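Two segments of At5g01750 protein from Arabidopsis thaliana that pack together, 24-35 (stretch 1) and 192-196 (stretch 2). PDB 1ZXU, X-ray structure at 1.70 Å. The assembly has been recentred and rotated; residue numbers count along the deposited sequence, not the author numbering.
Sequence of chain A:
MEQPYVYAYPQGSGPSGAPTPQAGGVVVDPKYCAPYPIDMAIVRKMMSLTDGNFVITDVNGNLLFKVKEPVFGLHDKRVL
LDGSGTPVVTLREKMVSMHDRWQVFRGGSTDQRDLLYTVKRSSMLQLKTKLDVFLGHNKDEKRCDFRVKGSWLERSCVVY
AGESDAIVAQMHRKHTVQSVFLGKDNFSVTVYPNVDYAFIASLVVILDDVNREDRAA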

# COMPACT_ATOMS: atom_id res chain seq x y z
N GLY A 24 -14.24 1.31 9.46
CA GLY A 24 -13.70 0.21 8.61
C GLY A 24 -12.56 0.69 7.73
O GLY A 24 -12.17 -0.02 6.79
N GLY A 25 -12.04 1.88 8.01
CA GLY A 25 -10.97 2.45 7.19
C GLY A 25 -9.56 2.25 7.76
O GLY A 25 -8.57 2.50 7.07
N VAL A 26 -9.47 1.83 9.01
CA VAL A 26 -8.19 1.76 9.73
C VAL A 26 -7.64 0.34 9.61
O VAL A 26 -8.36 -0.64 9.86
N VAL A 27 -6.37 0.23 9.21
CA VAL A 27 -5.78 -1.08 8.95
C VAL A 27 -4.40 -1.18 9.63
O VAL A 27 -4.11 -2.15 10.37
N VAL A 28 -3.60 -0.15 9.41
CA VAL A 28 -2.24 -0.13 9.93
C VAL A 28 -2.22 0.58 11.27
O VAL A 28 -1.72 0.03 12.29
N ASP A 29 -2.79 1.78 11.27
CA ASP A 29 -2.80 2.67 12.46
C ASP A 29 -3.78 3.82 12.21
O ASP A 29 -3.73 4.47 11.16
N PRO A 30 -4.64 4.12 13.20
CA PRO A 30 -5.55 5.26 13.00
C PRO A 30 -4.88 6.61 12.71
O PRO A 30 -5.51 7.49 12.16
N LYS A 31 -3.60 6.78 13.04
CA LYS A 31 -2.91 8.02 12.72
C LYS A 31 -2.72 8.27 11.21
O LYS A 31 -2.41 9.38 10.78
N TYR A 32 -2.95 7.21 10.41
CA TYR A 32 -2.84 7.34 8.96
C TYR A 32 -4.20 7.57 8.33
O TYR A 32 -4.38 7.36 7.15
N CYS A 33 -5.17 8.05 9.10
CA CYS A 33 -6.53 8.27 8.56
C CYS A 33 -6.84 9.76 8.66
O CYS A 33 -7.17 10.23 9.74
N ALA A 34 -6.66 10.49 7.57
CA ALA A 34 -6.90 11.95 7.50
C ALA A 34 -8.35 12.29 7.13
O ALA A 34 -9.01 11.52 6.45
N PRO A 35 -8.87 13.45 7.59
CA PRO A 35 -10.24 13.89 7.34
C PRO A 35 -10.51 14.49 5.97
O PRO A 35 -11.66 14.84 5.66
N TYR A 192 -9.29 8.34 -0.01
CA TYR A 192 -10.46 9.12 0.43
C TYR A 192 -10.44 9.36 1.93
O TYR A 192 -9.68 8.73 2.68
N PRO A 193 -11.30 10.28 2.42
CA PRO A 193 -11.23 10.62 3.83
C PRO A 193 -11.41 9.44 4.75
O PRO A 193 -12.24 8.53 4.52
N ASN A 194 -10.60 9.40 5.82
CA ASN A 194 -10.64 8.36 6.84
C ASN A 194 -10.21 6.96 6.42
O ASN A 194 -10.43 5.98 7.11
N VAL A 195 -9.62 6.87 5.23
CA VAL A 195 -9.03 5.62 4.80
C VAL A 195 -7.53 5.67 5.18
O VAL A 195 -6.87 6.70 5.04
N ASP A 196 -7.02 4.52 5.59
CA ASP A 196 -5.63 4.44 6.09
C ASP A 196 -4.67 4.59 4.93
O ASP A 196 -4.61 3.72 4.04

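Stretch 1 bends around stretch 2, and much of what holds them together runs through the backbone and one side chain, that of Asp196. The two segments bury 460 Å² between them, both sides summed.

Gly24 makes no contact. Gly25 lies close against stretch 2, with its CA 3.6 Å from Asn194 O in a CA-H...O contact. It has no side chain, and an ideal CB here would sit 2.2 Å from Asn194 O, a clash. Gly25 O accepts a hydrogen bond from Asp196 N at 2.9 Å.

Val26 is in the p rotamer and its CB points away from stretch 2. Val27 and Val28 are both t, with CB directed sideways. Val28 CB comes within 3.5 Å of Asp196 OD2, but the main link here is polar. Asp196 is t; its CB is sideways, but its carboxylate comes nearer stretch 1. Asp196 OD2 accepts three backbone hydrogen bonds: from Val27 N at 3.1 Å, from Val28 N at 2.6 Å and from Asp29 N at 3.1 Å. One carboxylate oxygen thus gathers three successive amides. The other oxygen, OD1, caps a backbone N just past stretch 2, where a helix begins.

Asp29 is t, and the end of its side chain leads away from stretch 2. Asp29 OD1 accepts a hydrogen bond from Lys31 N at 2.9 Å, within its own segment. Pro30 and Lys31 form a short 3-10 segment, point away and touch nothing in stretch 2. Lys31 begins with chi1 in p.

Tyr32 is m. Its CB points toward stretch 2 and lies 3.4 Å from Asp196 OD1, while the end of the side chain leads away. The backbone Tyr32 O is 3.3 Å from Asp196 CA, a CA-H...O contact.

Cys33 is also m, with its CB sideways. Its SG packs 3.8 Å from Asn194 O and 3.8 Å from Asp196 CA.

Ala34 turns its CB away and contributes through its backbone. Ala34 O accepts a hydrogen bond from Asn194 N at 2.7 Å. Water 1 joins the segments nearby: it accepts from Ala34 N at 2.9 Å and donates to Val195 O at 2.7 Å. Val195, in the t rotamer, directs its own CB away from stretch 1.

Pro35 also points its CB away. Its O lies 3.7 Å from Pro193 CB, a contact at the ring. Asn194 is m; its CB points away, but the side chain bends back and places ND2 4.3 Å from Pro35 CA.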

# COMPACT_ATOMS: atom_id res chain seq x y z
CB VAL A 26 -8.32 2.21 11.20
CG1 VAL A 26 -9.63 1.73 11.81
CG2 VAL A 26 -7.12 1.78 12.05
CB VAL A 27 -5.66 -1.38 7.44
CG1 VAL A 27 -4.95 -2.67 7.24
CG2 VAL A 27 -7.06 -1.52 6.80
CB VAL A 28 -1.23 0.53 8.90
CG1 VAL A 28 0.17 0.82 9.56
CG2 VAL A 28 -1.12 -0.31 7.62
CB ASP A 29 -1.39 3.25 12.70
CG ASP A 29 -1.25 3.99 14.09
OD1 ASP A 29 -2.10 4.82 14.48
OD2 ASP A 29 -0.21 3.75 14.77
CB PRO A 30 -6.36 5.32 14.34
CG PRO A 30 -5.53 4.57 15.31
CD PRO A 30 -4.84 3.46 14.51
CB LYS A 31 -1.57 8.14 13.46
CG LYS A 31 -0.43 7.35 12.84
CD LYS A 31 0.87 7.61 13.50
CE LYS A 31 1.42 6.35 14.13
NZ LYS A 31 2.64 6.60 14.97
CB TYR A 32 -2.16 6.09 8.41
CG TYR A 32 -0.74 5.97 8.86
CD1 TYR A 32 0.21 6.88 8.47
CD2 TYR A 32 -0.38 4.96 9.70
CE1 TYR A 32 1.51 6.77 8.93
CE2 TYR A 32 0.91 4.84 10.17
CZ TYR A 32 1.83 5.73 9.78
OH TYR A 32 3.10 5.56 10.28
CB CYS A 33 -7.56 7.45 9.34
SG CYS A 33 -7.34 5.65 9.24
CB ALA A 34 -5.95 12.59 6.50
CB PRO A 35 -10.45 14.98 8.41
CG PRO A 35 -9.12 15.51 8.66
CD PRO A 35 -8.13 14.40 8.45
CB TYR A 192 -11.74 8.42 -0.08
CG TYR A 192 -11.82 8.63 -1.59
CD1 TYR A 192 -12.20 9.90 -2.11
CD2 TYR A 192 -11.47 7.63 -2.49
CE1 TYR A 192 -12.25 10.12 -3.47
CE2 TYR A 192 -11.55 7.85 -3.90
CZ TYR A 192 -11.93 9.10 -4.36
OH TYR A 192 -11.98 9.32 -5.71
CB PRO A 193 -12.41 11.63 3.98
CG PRO A 193 -12.51 12.26 2.64
CD PRO A 193 -12.34 11.06 1.72
CB ASN A 194 -12.05 8.30 7.52
CG ASN A 194 -12.43 9.62 8.15
OD1 ASN A 194 -13.48 10.17 7.86
ND2 ASN A 194 -11.55 10.14 8.98
CB VAL A 195 -9.15 5.55 3.26
CG1 VAL A 195 -8.35 4.36 2.66
CG2 VAL A 195 -10.64 5.42 2.86
CB ASP A 196 -5.52 3.08 6.76
CG ASP A 196 -4.19 2.87 7.46
OD1 ASP A 196 -3.16 3.27 6.90
OD2 ASP A 196 -4.20 2.27 8.55
O HOH W 1 -6.14 9.28 4.99